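Local coordinates for protein oxidoreductase, putative (Neosartorya fumigata, PDB 6SKX) that is a fungal NADPH-dependent reductive aminase, which reductively couples carbonyl compounds with amines by way of an imine, at residues R19-K24 and K43-S48; T185-S190 and Q248-E253; S229-Q234 and I275-D280. All blocks are in the same frame, centred on the assembly; numbering follows the deposited sequence.

Overall arrangement
Interaction 1 belongs to the Rossmann-type NADP-binding domain, whereas interactions 2 and 3 lie in the helical C-terminal domain. The centre of interaction 1 is about 47 Å from that of interaction 2 and about 52 Å from that of interaction 3. Interactions 2 and 3 have centres about 25 Å apart and nearest atoms about 12 Å apart; their segments alternate along the chain, and both touch the second subunit. No cofactor is bound to this chain. Of the known NADP positions, Ser-229 lies in a segment of interaction 3, though it makes no contact across it, and Leu-9 has its side chain about 7 Å from that of Ala-45 in interaction 1.

Interaction 1 of 3, residues R19-K24 and K43-S48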
ATOM      1  N   ARG A  19      20.808 -21.819   6.028  1.00 44.13           N
ATOM      2  CA  ARG A  19      20.185 -21.812   7.373  1.00 49.13           C
ATOM      3  C   ARG A  19      20.161 -23.229   7.973  1.00 47.58           C
ATOM      4  O   ARG A  19      20.590 -23.387   9.138  1.00 45.41           O
ATOM      5  CB  ARG A  19      18.798 -21.183   7.241  1.00 51.77           C
ATOM      6  CG  ARG A  19      18.130 -20.936   8.571  1.00 56.75           C
ATOM      7  CD  ARG A  19      18.958 -20.070   9.496  1.00 63.07           C
ATOM      8  NE  ARG A  19      18.256 -20.172  10.762  1.00 65.95           N
ATOM      9  CZ  ARG A  19      18.756 -19.897  11.954  1.00 69.21           C
ATOM     10  NH1 ARG A  19      19.999 -19.464  12.086  1.00 70.64           N
ATOM     11  NH2 ARG A  19      17.989 -20.069  13.015  1.00 59.09           N
ATOM     12  N   PHE A  20      19.744 -24.266   7.230  1.00 46.90           N
ATOM     13  CA  PHE A  20      19.797 -25.656   7.776  1.00 45.05           C
ATOM     14  C   PHE A  20      21.241 -26.029   8.144  1.00 46.08           C
ATOM     15  O   PHE A  20      21.453 -26.657   9.202  1.00 50.43           O
ATOM     16  CB  PHE A  20      19.154 -26.679   6.831  1.00 44.70           C
ATOM     17  CG  PHE A  20      17.653 -26.733   6.939  1.00 45.36           C
ATOM     18  CD1 PHE A  20      17.042 -27.045   8.141  1.00 49.88           C
ATOM     19  CD2 PHE A  20      16.844 -26.410   5.861  1.00 47.57           C
ATOM     20  CE1 PHE A  20      15.661 -27.054   8.255  1.00 46.79           C
ATOM     21  CE2 PHE A  20      15.463 -26.413   5.980  1.00 46.69           C
ATOM     22  CZ  PHE A  20      14.875 -26.760   7.175  1.00 45.18           C
ATOM     23  N   LEU A  21      22.222 -25.626   7.344  1.00 45.61           N
ATOM     24  CA  LEU A  21      23.666 -25.934   7.595  1.00 52.75           C
ATOM     25  C   LEU A  21      24.190 -25.158   8.827  1.00 50.26           C
ATOM     26  O   LEU A  21      24.904 -25.748   9.583  1.00 44.28           O
ATOM     27  CB  LEU A  21      24.492 -25.579   6.351  1.00 47.74           C
ATOM     28  CG  LEU A  21      24.377 -26.548   5.180  1.00 52.20           C
ATOM     29  CD1 LEU A  21      24.873 -25.889   3.893  1.00 56.57           C
ATOM     30  CD2 LEU A  21      25.179 -27.826   5.455  1.00 46.43           C
ATOM     31  N   GLU A  22      23.818 -23.896   9.042  1.00 51.06           N
ATOM     32  CA  GLU A  22      24.187 -23.136  10.274  1.00 59.01           C
ATOM     33  C   GLU A  22      23.652 -23.876  11.514  1.00 56.21           C
ATOM     34  O   GLU A  22      24.292 -23.819  12.561  1.00 52.77           O
ATOM     35  CB  GLU A  22      23.558 -21.737  10.368  1.00 64.50           C
ATOM     36  CG  GLU A  22      23.934 -20.762   9.279  1.00 82.10           C
ATOM     37  CD  GLU A  22      25.425 -20.657   9.056  1.00 94.64           C
ATOM     38  OE1 GLU A  22      26.147 -20.539  10.077  1.00 83.33           O
ATOM     39  OE2 GLU A  22      25.854 -20.727   7.866  1.00 99.37           O
ATOM     40  N   GLU A  23      22.438 -24.423  11.434  1.00 50.26           N
ATOM     41  CA  GLU A  23      21.746 -25.087  12.569  1.00 50.63           C
ATOM     42  C   GLU A  23      22.166 -26.556  12.680  1.00 54.33           C
ATOM     43  O   GLU A  23      21.459 -27.286  13.369  1.00 53.33           O
ATOM     44  CB  GLU A  23      20.237 -24.953  12.380  1.00 56.95           C
ATOM     45  CG  GLU A  23      19.724 -23.532  12.546  1.00 62.01           C
ATOM     46  CD  GLU A  23      20.043 -22.963  13.921  1.00 68.48           C
ATOM     47  OE1 GLU A  23      20.148 -23.754  14.873  1.00 63.42           O
ATOM     48  OE2 GLU A  23      20.261 -21.745  14.014  1.00 83.85           O
ATOM     49  N   LYS A  24      23.233 -26.957  11.975  1.00 55.53           N
ATOM     50  CA  LYS A  24      23.988 -28.224  12.134  1.00 59.58           C
ATOM     51  C   LYS A  24      23.168 -29.431  11.623  1.00 59.25           C
ATOM     52  O   LYS A  24      23.373 -30.530  12.107  1.00 63.52           O
ATOM     53  CB  LYS A  24      24.488 -28.305  13.587  1.00 71.34           C
ATOM     54  CG  LYS A  24      25.789 -27.535  13.848  1.00 75.26           C
ATOM     55  CD  LYS A  24      25.953 -27.010  15.268  1.00 79.72           C
ATOM     56  N   LYS A  43      30.255 -25.049   3.065  1.00 47.17           N
ATOM     57  CA  LYS A  43      29.492 -25.023   4.345  1.00 50.88           C
ATOM     58  C   LYS A  43      29.038 -26.446   4.727  1.00 47.58           C
ATOM     59  O   LYS A  43      28.377 -26.556   5.746  1.00 48.45           O
ATOM     60  CB  LYS A  43      28.258 -24.131   4.218  1.00 60.75           C
ATOM     61  CG  LYS A  43      28.523 -22.632   4.171  1.00 75.58           C
ATOM     62  CD  LYS A  43      27.444 -21.776   4.854  1.00 81.20           C
ATOM     63  CE  LYS A  43      28.035 -20.517   5.468  1.00 91.00           C
ATOM     64  NZ  LYS A  43      27.387 -19.277   4.979  1.00 89.25           N
ATOM     65  N   GLY A  44      29.289 -27.460   3.880  1.00 42.88           N
ATOM     66  CA  GLY A  44      29.055 -28.888   4.185  1.00 51.01           C
ATOM     67  C   GLY A  44      27.885 -29.543   3.446  1.00 47.81           C
ATOM     68  O   GLY A  44      27.554 -30.695   3.794  1.00 42.34           O
ATOM     69  N   ALA A  45      27.233 -28.881   2.489  1.00 49.08           N
ATOM     70  CA  ALA A  45      26.137 -29.514   1.709  1.00 46.43           C
ATOM     71  C   ALA A  45      26.715 -30.610   0.803  1.00 49.45           C
ATOM     72  O   ALA A  45      27.859 -30.454   0.352  1.00 47.95           O
ATOM     73  CB  ALA A  45      25.403 -28.496   0.886  1.00 49.80           C
ATOM     74  N   THR A  46      25.921 -31.647   0.513  1.00 45.74           N
ATOM     75  CA  THR A  46      26.267 -32.770  -0.403  1.00 51.12           C
ATOM     76  C   THR A  46      25.417 -32.671  -1.682  1.00 47.40           C
ATOM     77  O   THR A  46      24.184 -32.583  -1.581  1.00 49.47           O
ATOM     78  CB  THR A  46      26.062 -34.098   0.348  1.00 53.98           C
ATOM     79  OG1 THR A  46      26.940 -34.074   1.466  1.00 51.40           O
ATOM     80  CG2 THR A  46      26.394 -35.327  -0.466  1.00 53.56           C
ATOM     81  N   LEU A  47      26.036 -32.669  -2.855  1.00 48.43           N
ATOM     82  CA  LEU A  47      25.317 -32.471  -4.144  1.00 50.28           C
ATOM     83  C   LEU A  47      24.556 -33.742  -4.526  1.00 48.38           C
ATOM     84  O   LEU A  47      25.192 -34.767  -4.639  1.00 51.30           O
ATOM     85  CB  LEU A  47      26.325 -32.110  -5.240  1.00 48.67           C
ATOM     86  CG  LEU A  47      25.746 -31.626  -6.576  1.00 48.82           C
ATOM     87  CD1 LEU A  47      24.747 -30.493  -6.400  1.00 47.96           C
ATOM     88  CD2 LEU A  47      26.863 -31.191  -7.504  1.00 51.16           C
ATOM     89  N   SER A  48      23.255 -33.633  -4.791  1.00 48.80           N
ATOM     90  CA  SER A  48      22.397 -34.707  -5.359  1.00 51.07           C
ATOM     91  C   SER A  48      22.551 -34.694  -6.892  1.00 50.73           C
ATOM     92  O   SER A  48      22.000 -33.784  -7.532  1.00 51.26           O
ATOM     93  CB  SER A  48      20.936 -34.512  -4.937  1.00 45.91           C
ATOM     94  OG  SER A  48      20.805 -34.427  -3.529  1.00 46.23           O
TER
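Leu-21 of helix 11-22 packs against Lys-43, Gly-44 and Ala-45, beside edge strand 46-47, in the Rossmann-type NADP-binding domain. Its side chain points at the second segment and divides the work between its two methyls. CD1 lies against aliphatic carbon, 3.8 Å from Lys-43 CB and within packing distance of Ala-45 CB. CD2 instead meets the peptide backbone, 3.5 Å from Lys-43 O, and also reaches Gly-44 C and Ala-45 N. The backbones approach most closely here, Leu-21 CA standing 6.7 Å from Lys-43 CA.

Gly-44 combines a positive phi of 109° with close packing. With that backbone, a beta carbon would collide with Lys-43 O, and it would also face the leucine. Ala-45 turns its methyl onto Val-29 of strand 26-30, while Leu-21 touches Val-27 of that strand; the leucine thus touches both the Lys-43 to Ala-45 turn and strand 26-30. The edge strand itself is held by backbone hydrogen bonds between Thr-46 and both Val-27 and Val-29. The helix finishes in a Schellman motif with Lys-24, at positive phi, as the C' residue: Lys-24 N bonds to Leu-21 O at 3.2 Å and Tyr-25 N to Phe-20 O.

At the solvent-facing side of the contact, Glu-22 and Lys-43 form a salt bridge. The bend of the glutamate chain at chi2 (-50°) places CD, and OE2 beyond it ends beside the lysine chain. The lysine departs from a fully extended chain as it passes the acid. Glu-22 OE2 is 3.6 Å from Lys-43 NZ, a rather long ion pair, yet the same oxygen lies closer to the methylene beside that nitrogen, 3.2 Å from Lys-43 CE.

Interaction 2 of 3, residues T185-S190 and Q248-E253; sequences TALVRS and QQVSAE
The amide of Gln-248 reaches over the end of helix 162-188, where its NE2 meets Leu-187 O and Ser-190 OG. Neither the carbonyl nor the amide plane is aligned with the bond to Leu-187 O: NE2 stands 3.2 Å away, tilted 29° from the carbonyl plane, while the oxygen lies 30° out of the glutamine's amide plane. The N-H to O angle of 137° confirms a bent bond. The 2.4 Å between Gln-248 NE2 and Ser-190 OG is too short to be reliable. Water 1 joins the same parts, accepting from Gln-248 NE2 at 2.9 Å and from Ser-190 N, and donating to Ala-186 O at 2.8 Å.

Beside the polar contacts, Val-250 has its beta carbon directed toward segment 185-190; its CG1 packs 3.9 Å from Ala-186 CB, and CG2 lies near Ala-186 O. Leu-187 CD1 lies 4.0 Å from Gln-248 CB, the side chains crossing at about a right angle.

The contact joins the end of helix 162-188 to the Schellman turn closing helix 231-248 in the helical C-terminal domain, at the dimer interface. Val-282 of the second subunit packs on Ala-186, and Val-188 packs on Phe-197 of helix 194-221.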
ATOM      1  N   THR A 185       5.768   8.549  -6.326  1.00 55.10           N
ATOM      2  CA  THR A 185       7.173   8.950  -6.614  1.00 54.97           C
ATOM      3  C   THR A 185       7.267   9.612  -8.000  1.00 54.03           C
ATOM      4  O   THR A 185       8.014  10.583  -8.146  1.00 57.66           O
ATOM      5  CB  THR A 185       8.141   7.780  -6.449  1.00 56.22           C
ATOM      6  OG1 THR A 185       8.007   7.289  -5.116  1.00 59.43           O
ATOM      7  CG2 THR A 185       9.578   8.199  -6.674  1.00 62.50           C
ATOM      8  N   ALA A 186       6.475   9.178  -8.967  1.00 58.44           N
ATOM      9  CA  ALA A 186       6.508   9.745 -10.331  1.00 61.04           C
ATOM     10  C   ALA A 186       5.902  11.155 -10.322  1.00 64.81           C
ATOM     11  O   ALA A 186       6.506  12.082 -10.908  1.00 63.81           O
ATOM     12  CB  ALA A 186       5.768   8.829 -11.268  1.00 60.26           C
ATOM     13  N   LEU A 187       4.720  11.304  -9.725  1.00 56.28           N
ATOM     14  CA  LEU A 187       3.943  12.575  -9.739  1.00 61.95           C
ATOM     15  C   LEU A 187       4.788  13.746  -9.203  1.00 57.88           C
ATOM     16  O   LEU A 187       4.626  14.889  -9.687  1.00 61.93           O
ATOM     17  CB  LEU A 187       2.676  12.373  -8.898  1.00 65.83           C
ATOM     18  CG  LEU A 187       1.512  13.281  -9.253  1.00 66.41           C
ATOM     19  CD1 LEU A 187       1.370  13.393 -10.756  1.00 69.49           C
ATOM     20  CD2 LEU A 187       0.231  12.772  -8.624  1.00 77.54           C
ATOM     21  N   VAL A 188       5.710  13.463  -8.290  1.00 59.87           N
ATOM     22  CA  VAL A 188       6.420  14.471  -7.454  1.00 66.22           C
ATOM     23  C   VAL A 188       7.885  14.601  -7.905  1.00 73.94           C
ATOM     24  O   VAL A 188       8.565  15.529  -7.402  1.00 65.60           O
ATOM     25  CB  VAL A 188       6.288  14.037  -5.982  1.00 66.00           C
ATOM     26  CG1 VAL A 188       7.553  13.364  -5.448  1.00 63.01           C
ATOM     27  CG2 VAL A 188       5.846  15.178  -5.087  1.00 70.77           C
ATOM     28  N   ARG A 189       8.353  13.707  -8.790  1.00 71.40           N
ATOM     29  CA  ARG A 189       9.756  13.609  -9.298  1.00 79.75           C
ATOM     30  C   ARG A 189      10.306  14.980  -9.739  1.00 82.90           C
ATOM     31  O   ARG A 189      11.453  15.283  -9.387  1.00 80.43           O
ATOM     32  CB  ARG A 189       9.806  12.671 -10.509  1.00 83.35           C
ATOM     33  CG  ARG A 189      11.206  12.237 -10.921  1.00 85.06           C
ATOM     34  CD  ARG A 189      11.449  10.782 -10.589  1.00 87.94           C
ATOM     35  NE  ARG A 189      11.884   9.986 -11.736  1.00 85.23           N
ATOM     36  CZ  ARG A 189      13.103   9.477 -11.886  1.00 89.41           C
ATOM     37  NH1 ARG A 189      14.036   9.702 -10.971  1.00 86.62           N
ATOM     38  NH2 ARG A 189      13.383   8.734 -12.949  1.00 86.86           N
ATOM     39  N   SER A 190       9.528  15.763 -10.500  1.00 81.99           N
ATOM     40  CA  SER A 190       9.892  17.110 -11.031  1.00 82.79           C
ATOM     41  C   SER A 190      10.313  18.080  -9.910  1.00 89.82           C
ATOM     42  O   SER A 190      11.136  18.962 -10.203  1.00 91.02           O
ATOM     43  CB  SER A 190       8.751  17.688 -11.831  1.00 77.36           C
ATOM     44  OG  SER A 190       7.558  17.660 -11.058  1.00 88.23           O
ATOM     45  N   GLN A 248       1.440  16.603 -15.205  1.00 68.08           N
ATOM     46  CA  GLN A 248       2.885  16.327 -14.952  1.00 69.12           C
ATOM     47  C   GLN A 248       3.467  15.405 -16.030  1.00 66.36           C
ATOM     48  O   GLN A 248       4.678  15.172 -15.963  1.00 73.06           O
ATOM     49  CB  GLN A 248       3.124  15.713 -13.570  1.00 71.49           C
ATOM     50  CG  GLN A 248       3.038  16.712 -12.423  1.00 72.56           C
ATOM     51  CD  GLN A 248       4.224  17.645 -12.367  1.00 72.63           C
ATOM     52  OE1 GLN A 248       4.125  18.806 -12.739  1.00 79.95           O
ATOM     53  NE2 GLN A 248       5.358  17.158 -11.890  1.00 66.05           N
ATOM     54  N   GLN A 249       2.644  14.883 -16.954  1.00 76.57           N
ATOM     55  CA  GLN A 249       3.047  13.908 -18.009  1.00 81.20           C
ATOM     56  C   GLN A 249       3.406  12.585 -17.317  1.00 78.13           C
ATOM     57  O   GLN A 249       4.502  12.001 -17.558  1.00 72.01           O
ATOM     58  CB  GLN A 249       4.166  14.479 -18.889  1.00 92.43           C
ATOM     59  CG  GLN A 249       3.698  15.537 -19.887  1.00 95.53           C
ATOM     60  CD  GLN A 249       4.804  15.928 -20.843  1.00107.40           C
ATOM     61  OE1 GLN A 249       5.976  15.988 -20.479  1.00112.28           O
ATOM     62  NE2 GLN A 249       4.446  16.206 -22.086  1.00 96.49           N
ATOM     63  N   VAL A 250       2.482  12.138 -16.474  1.00 72.60           N
ATOM     64  CA  VAL A 250       2.592  10.915 -15.632  1.00 67.80           C
ATOM     65  C   VAL A 250       1.310  10.115 -15.857  1.00 67.86           C
ATOM     66  O   VAL A 250       0.208  10.725 -15.841  1.00 66.12           O
ATOM     67  CB  VAL A 250       2.793  11.297 -14.153  1.00 69.02           C
ATOM     68  CG1 VAL A 250       2.596  10.114 -13.220  1.00 70.98           C
ATOM     69  CG2 VAL A 250       4.143  11.954 -13.917  1.00 70.74           C
ATOM     70  N   SER A 251       1.441   8.815 -16.104  1.00 69.17           N
ATOM     71  CA  SER A 251       0.295   7.898 -16.313  1.00 67.93           C
ATOM     72  C   SER A 251      -0.551   7.834 -15.032  1.00 65.78           C
ATOM     73  O   SER A 251       0.038   7.818 -13.925  1.00 67.26           O
ATOM     74  CB  SER A 251       0.769   6.533 -16.718  1.00 66.69           C
ATOM     75  OG  SER A 251      -0.342   5.648 -16.830  1.00 77.68           O
ATOM     76  N   ALA A 252      -1.871   7.776 -15.196  1.00 63.10           N
ATOM     77  CA  ALA A 252      -2.887   7.622 -14.134  1.00 66.03           C
ATOM     78  C   ALA A 252      -3.481   6.201 -14.123  1.00 68.64           C
ATOM     79  O   ALA A 252      -4.475   5.973 -13.381  1.00 70.78           O
ATOM     80  CB  ALA A 252      -3.958   8.660 -14.357  1.00 63.67           C
ATOM     81  N   GLU A 253      -2.936   5.261 -14.902  1.00 72.29           N
ATOM     82  CA  GLU A 253      -3.570   3.918 -15.119  1.00 73.57           C
ATOM     83  C   GLU A 253      -3.796   3.214 -13.766  1.00 72.97           C
ATOM     84  O   GLU A 253      -4.879   2.646 -13.555  1.00 72.45           O
ATOM     85  CB  GLU A 253      -2.710   3.054 -16.049  1.00 76.36           C
ATOM     86  CG  GLU A 253      -2.744   3.476 -17.512  1.00 81.26           C
ATOM     87  CD  GLU A 253      -4.118   3.496 -18.177  1.00 85.95           C
ATOM     88  OE1 GLU A 253      -4.969   2.678 -17.802  1.00 71.99           O
ATOM     89  OE2 GLU A 253      -4.337   4.346 -19.069  1.00 91.34           O
TER
HETATM   90  O   HOH W   1       6.964  14.721 -11.854  1.00 55.88           O

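Interaction 3 of 3, residues S229-Q234 and I275-D280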
ATOM      1  N   SER A 229     -15.726  12.002   5.451  1.00 94.91           N
ATOM      2  CA  SER A 229     -15.401  11.821   4.006  1.00102.58           C
ATOM      3  C   SER A 229     -15.969  10.483   3.497  1.00 91.64           C
ATOM      4  O   SER A 229     -15.803   9.468   4.199  1.00104.71           O
ATOM      5  CB  SER A 229     -13.913  11.929   3.753  1.00 97.96           C
ATOM      6  OG  SER A 229     -13.655  11.958   2.356  1.00 98.72           O
ATOM      7  N   ASN A 230     -16.622  10.499   2.330  1.00 81.04           N
ATOM      8  CA  ASN A 230     -17.409   9.366   1.764  1.00 80.77           C
ATOM      9  C   ASN A 230     -17.020   9.154   0.294  1.00 60.88           C
ATOM     10  O   ASN A 230     -16.191   9.931  -0.221  1.00 63.61           O
ATOM     11  CB  ASN A 230     -18.920   9.594   1.918  1.00 92.70           C
ATOM     12  CG  ASN A 230     -19.406  10.939   1.407  1.00 94.25           C
ATOM     13  OD1 ASN A 230     -19.368  11.229   0.205  1.00 85.12           O
ATOM     14  ND2 ASN A 230     -19.883  11.766   2.322  1.00 82.25           N
ATOM     15  N   LEU A 231     -17.637   8.179  -0.377  1.00 68.31           N
ATOM     16  CA  LEU A 231     -17.333   7.811  -1.795  1.00 75.71           C
ATOM     17  C   LEU A 231     -17.411   9.043  -2.711  1.00 80.82           C
ATOM     18  O   LEU A 231     -16.454   9.279  -3.466  1.00 82.59           O
ATOM     19  CB  LEU A 231     -18.291   6.704  -2.259  1.00 79.30           C
ATOM     20  CG  LEU A 231     -17.665   5.315  -2.388  1.00 80.96           C
ATOM     21  CD1 LEU A 231     -16.969   4.909  -1.101  1.00 85.80           C
ATOM     22  CD2 LEU A 231     -18.699   4.279  -2.786  1.00 82.21           C
ATOM     23  N   ALA A 232     -18.500   9.806  -2.616  1.00 87.37           N
ATOM     24  CA  ALA A 232     -18.806  10.964  -3.483  1.00 81.71           C
ATOM     25  C   ALA A 232     -17.629  11.938  -3.492  1.00 78.68           C
ATOM     26  O   ALA A 232     -17.128  12.233  -4.600  1.00 72.51           O
ATOM     27  CB  ALA A 232     -20.062  11.634  -2.995  1.00 89.43           C
ATOM     28  N   MET A 233     -17.202  12.402  -2.309  1.00 78.38           N
ATOM     29  CA  MET A 233     -16.100  13.399  -2.156  1.00 74.00           C
ATOM     30  C   MET A 233     -14.776  12.778  -2.629  1.00 79.53           C
ATOM     31  O   MET A 233     -13.890  13.538  -3.046  1.00 82.56           O
ATOM     32  CB  MET A 233     -15.907  13.868  -0.709  1.00 75.26           C
ATOM     33  CG  MET A 233     -17.177  14.253   0.047  1.00 82.93           C
ATOM     34  SD  MET A 233     -16.764  14.914   1.710  1.00 90.99           S
ATOM     35  CE  MET A 233     -17.965  14.062   2.734  1.00 90.32           C
ATOM     36  N   GLN A 234     -14.631  11.452  -2.535  1.00 83.47           N
ATOM     37  CA  GLN A 234     -13.358  10.747  -2.846  1.00 79.74           C
ATOM     38  C   GLN A 234     -13.207  10.610  -4.368  1.00 79.25           C
ATOM     39  O   GLN A 234     -12.074  10.768  -4.859  1.00 83.69           O
ATOM     40  CB  GLN A 234     -13.275   9.422  -2.083  1.00 72.94           C
ATOM     41  CG  GLN A 234     -12.823   9.621  -0.641  1.00 76.64           C
ATOM     42  CD  GLN A 234     -12.494   8.334   0.067  1.00 70.10           C
ATOM     43  OE1 GLN A 234     -11.702   7.536  -0.411  1.00 73.77           O
ATOM     44  NE2 GLN A 234     -13.116   8.114   1.211  1.00 73.43           N
ATOM     45  N   ILE A 275     -15.084   3.501   2.155  1.00 84.42           N
ATOM     46  CA  ILE A 275     -14.301   2.731   1.135  1.00 75.59           C
ATOM     47  C   ILE A 275     -14.446   1.219   1.408  1.00 66.04           C
ATOM     48  O   ILE A 275     -14.445   0.417   0.450  1.00 63.00           O
ATOM     49  CB  ILE A 275     -12.834   3.231   1.144  1.00 83.65           C
ATOM     50  CG1 ILE A 275     -12.350   3.698  -0.229  1.00 83.81           C
ATOM     51  CG2 ILE A 275     -11.894   2.204   1.747  1.00 94.31           C
ATOM     52  CD1 ILE A 275     -12.562   2.693  -1.335  1.00 97.31           C
ATOM     53  N   SER A 276     -14.589   0.823   2.671  1.00 68.21           N
ATOM     54  CA  SER A 276     -14.910  -0.568   3.091  1.00 75.82           C
ATOM     55  C   SER A 276     -16.060  -1.138   2.244  1.00 86.15           C
ATOM     56  O   SER A 276     -16.026  -2.348   1.932  1.00 83.04           O
ATOM     57  CB  SER A 276     -15.225  -0.617   4.571  1.00 76.15           C
ATOM     58  OG  SER A 276     -16.236   0.320   4.908  1.00 85.69           O
ATOM     59  N   SER A 277     -17.021  -0.294   1.848  1.00 82.48           N
ATOM     60  CA  SER A 277     -18.259  -0.683   1.121  1.00 84.83           C
ATOM     61  C   SER A 277     -17.941  -1.323  -0.239  1.00 76.54           C
ATOM     62  O   SER A 277     -18.842  -1.970  -0.806  1.00 69.56           O
ATOM     63  CB  SER A 277     -19.181   0.508   0.958  1.00 88.94           C
ATOM     64  OG  SER A 277     -18.713   1.382  -0.068  1.00 91.63           O
ATOM     65  N   LEU A 278     -16.724  -1.137  -0.763  1.00 75.09           N
ATOM     66  CA  LEU A 278     -16.334  -1.630  -2.114  1.00 68.22           C
ATOM     67  C   LEU A 278     -16.108  -3.152  -2.101  1.00 68.62           C
ATOM     68  O   LEU A 278     -15.983  -3.751  -3.216  1.00 73.00           O
ATOM     69  CB  LEU A 278     -15.069  -0.895  -2.579  1.00 76.17           C
ATOM     70  CG  LEU A 278     -15.252   0.134  -3.698  1.00 78.37           C
ATOM     71  CD1 LEU A 278     -16.139   1.279  -3.251  1.00 82.56           C
ATOM     72  CD2 LEU A 278     -13.914   0.681  -4.162  1.00 81.30           C
ATOM     73  N   ILE A 279     -16.032  -3.776  -0.919  1.00 69.94           N
ATOM     74  CA  ILE A 279     -15.716  -5.235  -0.790  1.00 73.79           C
ATOM     75  C   ILE A 279     -16.708  -6.085  -1.609  1.00 78.74           C
ATOM     76  O   ILE A 279     -16.252  -7.032  -2.265  1.00 72.15           O
ATOM     77  CB  ILE A 279     -15.620  -5.664   0.693  1.00 80.58           C
ATOM     78  CG1 ILE A 279     -15.052  -7.081   0.844  1.00 71.80           C
ATOM     79  CG2 ILE A 279     -16.952  -5.502   1.418  1.00 85.00           C
ATOM     80  CD1 ILE A 279     -13.769  -7.328   0.082  1.00 68.52           C
ATOM     81  N   ASP A 280     -17.998  -5.725  -1.648  1.00 84.47           N
ATOM     82  CA  ASP A 280     -19.049  -6.490  -2.375  1.00 81.69           C
ATOM     83  C   ASP A 280     -18.956  -6.275  -3.892  1.00 83.99           C
ATOM     84  O   ASP A 280     -19.523  -7.106  -4.615  1.00 85.07           O
ATOM     85  CB  ASP A 280     -20.444  -6.128  -1.871  1.00 83.83           C
ATOM     86  CG  ASP A 280     -20.637  -6.473  -0.406  1.00 90.46           C
ATOM     87  OD1 ASP A 280     -20.597  -7.695  -0.086  1.00 73.79           O
ATOM     88  OD2 ASP A 280     -20.783  -5.511   0.406  1.00 92.27           O
TER
HETATM   89  O   HOH W   2     -12.893   5.672   3.652  1.00 57.53           O
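Leu-231, in the first turn of helix 231-248 of the helical C-terminal domain, sends both methyls to the 3-10 segment 275-278. Its CD1 lies 4.0 Å from Ile-275 N, and its CD2 lies 4.0 Å from Leu-278 CD1, the two leucine side chains crossing obliquely. Ser-277 OG sits at both methyls, within 4.1 Å of each, with its hydroxyl engaged by the carbonyl of Asp-274. A chi1 of 76° places that OG between the serine's own backbone N and carbonyl carbon.

One turn further along the helix, Gln-234 crosses Ile-275 at about a right angle. Gln-234 OE1 comes to 3.9 Å from Ile-275 CG1, a packing contact; its hydrogen-bond partner is the hydroxyl of Tyr-175 of the second subunit. Gln-234 NE2 and Ile-275 N both donate weakly to water 2.

Asn-230 occupies the N-cap position of the helix, and its backbone O accepts from Gln-234 N at 3.2 Å. Ser-229, just before it, is an NADP-binding position that does not touch segment 275-280. Across the contact, Leu-278 N bonds to Ile-275 O at 3.0 Å, an i to i+3 bond of the 3-10 turn that carries Ser-277 and Leu-278.

Helix 256-267 backs this packing: Ala-265 touches Leu-231, and Met-258 touches both Ile-275 and Leu-278. Helix 194-221 brings Met-215 to Ile-275, while Leu-182 of the second subunit packs on Leu-278.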